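Local coordinates for protein lovastatin nonaketide synthase, polyketide synthase component (Aspergillus terreus, PDB 7CPX) that builds the dihydromonacolin L nonaketide of lovastatin from malonyl-CoA units, working as a homodimeric multidomain polyketide synthase with the enoyl reductase partner LovC, at residues L1657-R1668 with V1773-E1781. The protein carries 2 engineered substitutions. Numbering follows the deposited sequence.
Sequences LLNDIKAIMPPR and VEQVLRLEE
Leu1777 pushes its forked end between Ile1661, Ile1664 and Met1665, where helix 1652-1664 runs out. One branch, CD1, lies 3.7 Å from Ile1661 CG2 and also touches Met1665 CB; the other, CD2, sits 3.9 Å from Ile1664 CB. One residue earlier, Val1776 sets CG1 against Ile1661 CG1 at 3.8 Å, the side chains crossing at about a right angle; Leu1657 CD1 comes to Val1776 CG1 more loosely, at 4.2 Å. On the more exposed side, Ile1664 holds CG1 anti to its carbonyl carbon (chi1 -59°), carrying CD1 out to Glu1774 CG and Val1773 CG2 while CB and CG2 stay against Leu1777. Asp1660 also lies by that valine methyl, but its carboxylate is salt-bridged to Arg1656. Past the helix end, Arg1668 NH2 makes a long, oblique salt bridge of 3.8 Å to Glu1781 OE2, the flat groups 80° apart. Pro1666 CG covers one face of the Arg1668 guanidinium, and Arg1668 NH1 donates to Pro1667 O at 2.7 Å from above the carbonyl plane, which should limit rotation. The helical segments cross at -59° on one mixed sheet, consistent with a Rossmann-like structural ketoreductase subdomain; helix 1652-1664 is the beta-alpha-beta crossover between parallel strands 1644-1647 and 1670-1673.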
ATOM      1  N   LEU A1657      52.813 -75.372 -16.403  1.00131.19           N
ATOM      2  CA  LEU A1657      52.035 -74.969 -15.240  1.00131.19           C
ATOM      3  C   LEU A1657      51.210 -76.127 -14.693  1.00131.19           C
ATOM      4  O   LEU A1657      51.028 -76.231 -13.478  1.00131.19           O
ATOM      5  CB  LEU A1657      51.138 -73.784 -15.596  1.00131.19           C
ATOM      6  CG  LEU A1657      50.393 -73.106 -14.443  1.00131.19           C
ATOM      7  CD1 LEU A1657      51.284 -72.926 -13.222  1.00131.19           C
ATOM      8  CD2 LEU A1657      49.857 -71.762 -14.902  1.00131.19           C
ATOM      9  N   LEU A1658      50.710 -77.005 -15.564  1.00132.59           N
ATOM     10  CA  LEU A1658      50.010 -78.197 -15.096  1.00132.59           C
ATOM     11  C   LEU A1658      50.944 -79.106 -14.308  1.00132.59           C
ATOM     12  O   LEU A1658      50.570 -79.635 -13.254  1.00132.59           O
ATOM     13  CB  LEU A1658      49.410 -78.946 -16.288  1.00132.59           C
ATOM     14  CG  LEU A1658      48.869 -80.354 -16.035  1.00132.59           C
ATOM     15  CD1 LEU A1658      47.759 -80.335 -15.001  1.00132.59           C
ATOM     16  CD2 LEU A1658      48.373 -80.968 -17.334  1.00132.59           C
ATOM     17  N   ASN A1659      52.167 -79.303 -14.807  1.00134.21           N
ATOM     18  CA  ASN A1659      53.129 -80.122 -14.078  1.00134.21           C
ATOM     19  C   ASN A1659      53.489 -79.484 -12.742  1.00134.21           C
ATOM     20  O   ASN A1659      53.636 -80.179 -11.729  1.00134.21           O
ATOM     21  CB  ASN A1659      54.380 -80.343 -14.926  1.00134.21           C
ATOM     22  CG  ASN A1659      54.106 -81.182 -16.158  1.00134.21           C
ATOM     23  OD1 ASN A1659      53.180 -81.993 -16.177  1.00134.21           O
ATOM     24  ND2 ASN A1659      54.913 -80.994 -17.195  1.00134.21           N
ATOM     25  N   ASP A1660      53.638 -78.158 -12.722  1.00134.32           N
ATOM     26  CA  ASP A1660      53.923 -77.464 -11.471  1.00134.32           C
ATOM     27  C   ASP A1660      52.763 -77.597 -10.494  1.00134.32           C
ATOM     28  O   ASP A1660      52.975 -77.731  -9.285  1.00134.32           O
ATOM     29  CB  ASP A1660      54.225 -75.992 -11.747  1.00134.32           C
ATOM     30  CG  ASP A1660      55.414 -75.804 -12.666  1.00134.32           C
ATOM     31  OD1 ASP A1660      55.992 -76.820 -13.108  1.00134.32           O
ATOM     32  OD2 ASP A1660      55.772 -74.642 -12.948  1.00134.32           O
ATOM     33  N   ILE A1661      51.530 -77.551 -10.999  1.00132.84           N
ATOM     34  CA  ILE A1661      50.362 -77.757 -10.148  1.00132.84           C
ATOM     35  C   ILE A1661      50.387 -79.156  -9.553  1.00132.84           C
ATOM     36  O   ILE A1661      50.147 -79.347  -8.355  1.00132.84           O
ATOM     37  CB  ILE A1661      49.072 -77.507 -10.951  1.00132.84           C
ATOM     38  CG1 ILE A1661      48.849 -76.004 -11.130  1.00132.84           C
ATOM     39  CG2 ILE A1661      47.876 -78.167 -10.272  1.00132.84           C
ATOM     40  CD1 ILE A1661      47.811 -75.658 -12.176  1.00132.84           C
ATOM     41  N   LYS A1662      50.683 -80.158 -10.382  1.00134.07           N
ATOM     42  CA  LYS A1662      50.740 -81.529  -9.885  1.00134.07           C
ATOM     43  C   LYS A1662      51.809 -81.678  -8.809  1.00134.07           C
ATOM     44  O   LYS A1662      51.572 -82.302  -7.768  1.00134.07           O
ATOM     45  CB  LYS A1662      51.011 -82.496 -11.035  1.00134.07           C
ATOM     46  CG  LYS A1662      49.839 -82.698 -11.976  1.00134.07           C
ATOM     47  CD  LYS A1662      50.168 -83.740 -13.033  1.00134.07           C
ATOM     48  CE  LYS A1662      48.954 -84.084 -13.878  1.00134.07           C
ATOM     49  NZ  LYS A1662      49.260 -85.133 -14.890  1.00134.07           N
ATOM     50  N   ALA A1663      52.993 -81.108  -9.042  1.00135.14           N
ATOM     51  CA  ALA A1663      54.092 -81.277  -8.098  1.00135.14           C
ATOM     52  C   ALA A1663      53.846 -80.509  -6.805  1.00135.14           C
ATOM     53  O   ALA A1663      54.132 -81.012  -5.713  1.00135.14           O
ATOM     54  CB  ALA A1663      55.404 -80.828  -8.741  1.00135.14           C
ATOM     55  N   ILE A1664      53.311 -79.293  -6.908  1.00133.13           N
ATOM     56  CA  ILE A1664      53.174 -78.419  -5.748  1.00133.13           C
ATOM     57  C   ILE A1664      51.871 -78.642  -4.989  1.00133.13           C
ATOM     58  O   ILE A1664      51.808 -78.341  -3.788  1.00133.13           O
ATOM     59  CB  ILE A1664      53.271 -76.944  -6.181  1.00133.13           C
ATOM     60  CG1 ILE A1664      54.618 -76.678  -6.859  1.00133.13           C
ATOM     61  CG2 ILE A1664      53.090 -76.027  -4.980  1.00133.13           C
ATOM     62  CD1 ILE A1664      54.649 -75.410  -7.684  1.00133.13           C
ATOM     63  N   MET A1665      50.839 -79.155  -5.646  1.00136.14           N
ATOM     64  CA  MET A1665      49.571 -79.368  -4.967  1.00136.14           C
ATOM     65  C   MET A1665      49.761 -80.364  -3.824  1.00136.14           C
ATOM     66  O   MET A1665      50.499 -81.344  -3.973  1.00136.14           O
ATOM     67  CB  MET A1665      48.523 -79.892  -5.950  1.00136.14           C
ATOM     68  CG  MET A1665      47.141 -80.113  -5.347  1.00136.14           C
ATOM     69  SD  MET A1665      46.078 -81.123  -6.397  1.00136.14           S
ATOM     70  CE  MET A1665      46.845 -82.733  -6.223  1.00136.14           C
ATOM     71  N   PRO A1666      49.120 -80.150  -2.679  1.00136.56           N
ATOM     72  CA  PRO A1666      49.200 -81.130  -1.597  1.00136.56           C
ATOM     73  C   PRO A1666      48.466 -82.402  -1.974  1.00136.56           C
ATOM     74  O   PRO A1666      47.714 -82.422  -2.960  1.00136.56           O
ATOM     75  CB  PRO A1666      48.520 -80.416  -0.418  1.00136.56           C
ATOM     76  CG  PRO A1666      47.594 -79.450  -1.056  1.00136.56           C
ATOM     77  CD  PRO A1666      48.280 -78.996  -2.312  1.00136.56           C
ATOM     78  N   PRO A1667      48.664 -83.491  -1.230  1.00136.47           N
ATOM     79  CA  PRO A1667      47.962 -84.737  -1.561  1.00136.47           C
ATOM     80  C   PRO A1667      46.457 -84.539  -1.623  1.00136.47           C
ATOM     81  O   PRO A1667      45.810 -84.292  -0.600  1.00136.47           O
ATOM     82  CB  PRO A1667      48.364 -85.683  -0.423  1.00136.47           C
ATOM     83  CG  PRO A1667      49.653 -85.136   0.088  1.00136.47           C
ATOM     84  CD  PRO A1667      49.560 -83.649  -0.072  1.00136.47           C
ATOM     85  N   ARG A1668      45.893 -84.647  -2.823  1.00135.41           N
ATOM     86  CA  ARG A1668      44.471 -84.438  -3.046  1.00135.41           C
ATOM     87  C   ARG A1668      44.016 -85.369  -4.154  1.00135.41           C
ATOM     88  O   ARG A1668      44.826 -85.751  -5.008  1.00135.41           O
ATOM     89  CB  ARG A1668      44.167 -82.984  -3.437  1.00135.41           C
ATOM     90  CG  ARG A1668      44.563 -81.948  -2.399  1.00135.41           C
ATOM     91  CD  ARG A1668      43.689 -82.037  -1.165  1.00135.41           C
ATOM     92  NE  ARG A1668      43.965 -80.960  -0.221  1.00135.41           N
ATOM     93  CZ  ARG A1668      44.861 -81.021   0.756  1.00135.41           C
ATOM     94  NH1 ARG A1668      45.604 -82.100   0.949  1.00135.41           N
ATOM     95  NH2 ARG A1668      45.015 -79.974   1.560  1.00135.41           N
ATOM     96  N   VAL A1773      54.196 -68.967 -10.852  1.00129.33           N
ATOM     97  CA  VAL A1773      54.261 -70.301 -10.266  1.00129.33           C
ATOM     98  C   VAL A1773      53.904 -70.227  -8.786  1.00129.33           C
ATOM     99  O   VAL A1773      54.083 -69.187  -8.143  1.00129.33           O
ATOM    100  CB  VAL A1773      55.655 -70.923 -10.465  1.00129.33           C
ATOM    101  CG1 VAL A1773      56.684 -70.213  -9.597  1.00129.33           C
ATOM    102  CG2 VAL A1773      55.621 -72.413 -10.165  1.00129.33           C
ATOM    103  N   GLU A1774      53.386 -71.329  -8.243  1.00129.69           N
ATOM    104  CA  GLU A1774      53.142 -71.552  -6.819  1.00129.69           C
ATOM    105  C   GLU A1774      51.959 -70.768  -6.268  1.00129.69           C
ATOM    106  O   GLU A1774      51.602 -70.967  -5.101  1.00129.69           O
ATOM    107  CB  GLU A1774      54.369 -71.216  -5.957  1.00129.69           C
ATOM    108  CG  GLU A1774      55.544 -72.156  -6.147  1.00129.69           C
ATOM    109  CD  GLU A1774      56.744 -71.765  -5.307  1.00129.69           C
ATOM    110  OE1 GLU A1774      56.658 -70.750  -4.584  1.00129.69           O
ATOM    111  OE2 GLU A1774      57.770 -72.473  -5.368  1.00129.69           O
ATOM    112  N   GLN A1775      51.333 -69.889  -7.053  1.00127.07           N
ATOM    113  CA  GLN A1775      50.240 -69.070  -6.550  1.00127.07           C
ATOM    114  C   GLN A1775      48.863 -69.576  -6.949  1.00127.07           C
ATOM    115  O   GLN A1775      47.897 -69.308  -6.228  1.00127.07           O
ATOM    116  CB  GLN A1775      50.394 -67.620  -7.031  1.00127.07           C
ATOM    117  CG  GLN A1775      49.748 -66.592  -6.113  1.00127.07           C
ATOM    118  CD  GLN A1775      48.588 -65.866  -6.766  1.00127.07           C
ATOM    119  OE1 GLN A1775      48.649 -65.502  -7.939  1.00127.07           O
ATOM    120  NE2 GLN A1775      47.521 -65.656  -6.005  1.00127.07           N
ATOM    121  N   VAL A1776      48.744 -70.295  -8.066  1.00129.74           N
ATOM    122  CA  VAL A1776      47.445 -70.846  -8.443  1.00129.74           C
ATOM    123  C   VAL A1776      47.008 -71.905  -7.437  1.00129.74           C
ATOM    124  O   VAL A1776      45.819 -72.016  -7.114  1.00129.74           O
ATOM    125  CB  VAL A1776      47.479 -71.406  -9.877  1.00129.74           C
ATOM    126  CG1 VAL A1776      48.643 -72.361 -10.069  1.00129.74           C
ATOM    127  CG2 VAL A1776      46.165 -72.106 -10.186  1.00129.74           C
ATOM    128  N   LEU A1777      47.953 -72.699  -6.927  1.00131.95           N
ATOM    129  CA  LEU A1777      47.622 -73.609  -5.834  1.00131.95           C
ATOM    130  C   LEU A1777      47.137 -72.829  -4.623  1.00131.95           C
ATOM    131  O   LEU A1777      46.166 -73.221  -3.962  1.00131.95           O
ATOM    132  CB  LEU A1777      48.836 -74.457  -5.454  1.00131.95           C
ATOM    133  CG  LEU A1777      49.442 -75.415  -6.483  1.00131.95           C
ATOM    134  CD1 LEU A1777      48.358 -76.212  -7.188  1.00131.95           C
ATOM    135  CD2 LEU A1777      50.321 -74.682  -7.489  1.00131.95           C
ATOM    136  N   ARG A1778      47.809 -71.719  -4.318  1.00132.05           N
ATOM    137  CA  ARG A1778      47.412 -70.896  -3.184  1.00132.05           C
ATOM    138  C   ARG A1778      45.996 -70.369  -3.363  1.00132.05           C
ATOM    139  O   ARG A1778      45.187 -70.418  -2.431  1.00132.05           O
ATOM    140  CB  ARG A1778      48.394 -69.739  -3.014  1.00132.05           C
ATOM    141  CG  ARG A1778      49.838 -70.173  -2.803  1.00132.05           C
ATOM    142  CD  ARG A1778      50.281 -70.025  -1.355  1.00132.05           C
ATOM    143  NE  ARG A1778      50.247 -68.635  -0.912  1.00132.05           N
ATOM    144  CZ  ARG A1778      49.290 -68.096  -0.167  1.00132.05           C
ATOM    145  NH1 ARG A1778      48.265 -68.810   0.272  1.00132.05           N
ATOM    146  NH2 ARG A1778      49.362 -66.806   0.147  1.00132.05           N
ATOM    147  N   LEU A1779      45.671 -69.871  -4.559  1.00129.46           N
ATOM    148  CA  LEU A1779      44.339 -69.318  -4.784  1.00129.46           C
ATOM    149  C   LEU A1779      43.280 -70.415  -4.781  1.00129.46           C
ATOM    150  O   LEU A1779      42.155 -70.198  -4.316  1.00129.46           O
ATOM    151  CB  LEU A1779      44.310 -68.543  -6.102  1.00129.46           C
ATOM    152  CG  LEU A1779      43.061 -67.692  -6.353  1.00129.46           C
ATOM    153  CD1 LEU A1779      42.888 -66.656  -5.254  1.00129.46           C
ATOM    154  CD2 LEU A1779      43.130 -67.020  -7.716  1.00129.46           C
ATOM    155  N   GLU A1780      43.619 -71.599  -5.291  1.00132.23           N
ATOM    156  CA  GLU A1780      42.684 -72.717  -5.239  1.00132.23           C
ATOM    157  C   GLU A1780      42.373 -73.096  -3.797  1.00132.23           C
ATOM    158  O   GLU A1780      41.206 -73.280  -3.424  1.00132.23           O
ATOM    159  CB  GLU A1780      43.263 -73.909  -6.005  1.00132.23           C
ATOM    160  CG  GLU A1780      42.589 -75.244  -5.713  1.00132.23           C
ATOM    161  CD  GLU A1780      43.183 -75.961  -4.511  1.00132.23           C
ATOM    162  OE1 GLU A1780      44.129 -75.422  -3.898  1.00132.23           O
ATOM    163  OE2 GLU A1780      42.704 -77.067  -4.181  1.00132.23           O
ATOM    164  N   GLU A1781      43.409 -73.210  -2.965  1.00132.16           N
ATOM    165  CA  GLU A1781      43.182 -73.541  -1.563  1.00132.16           C
ATOM    166  C   GLU A1781      42.459 -72.410  -0.842  1.00132.16           C
ATOM    167  O   GLU A1781      41.690 -72.661   0.092  1.00132.16           O
ATOM    168  CB  GLU A1781      44.510 -73.859  -0.880  1.00132.16           C
ATOM    169  CG  GLU A1781      44.367 -74.630   0.420  1.00132.16           C
ATOM    170  CD  GLU A1781      45.675 -75.248   0.873  1.00132.16           C
ATOM    171  OE1 GLU A1781      46.740 -74.809   0.391  1.00132.16           O
ATOM    172  OE2 GLU A1781      45.638 -76.179   1.706  1.00132.16           O
TER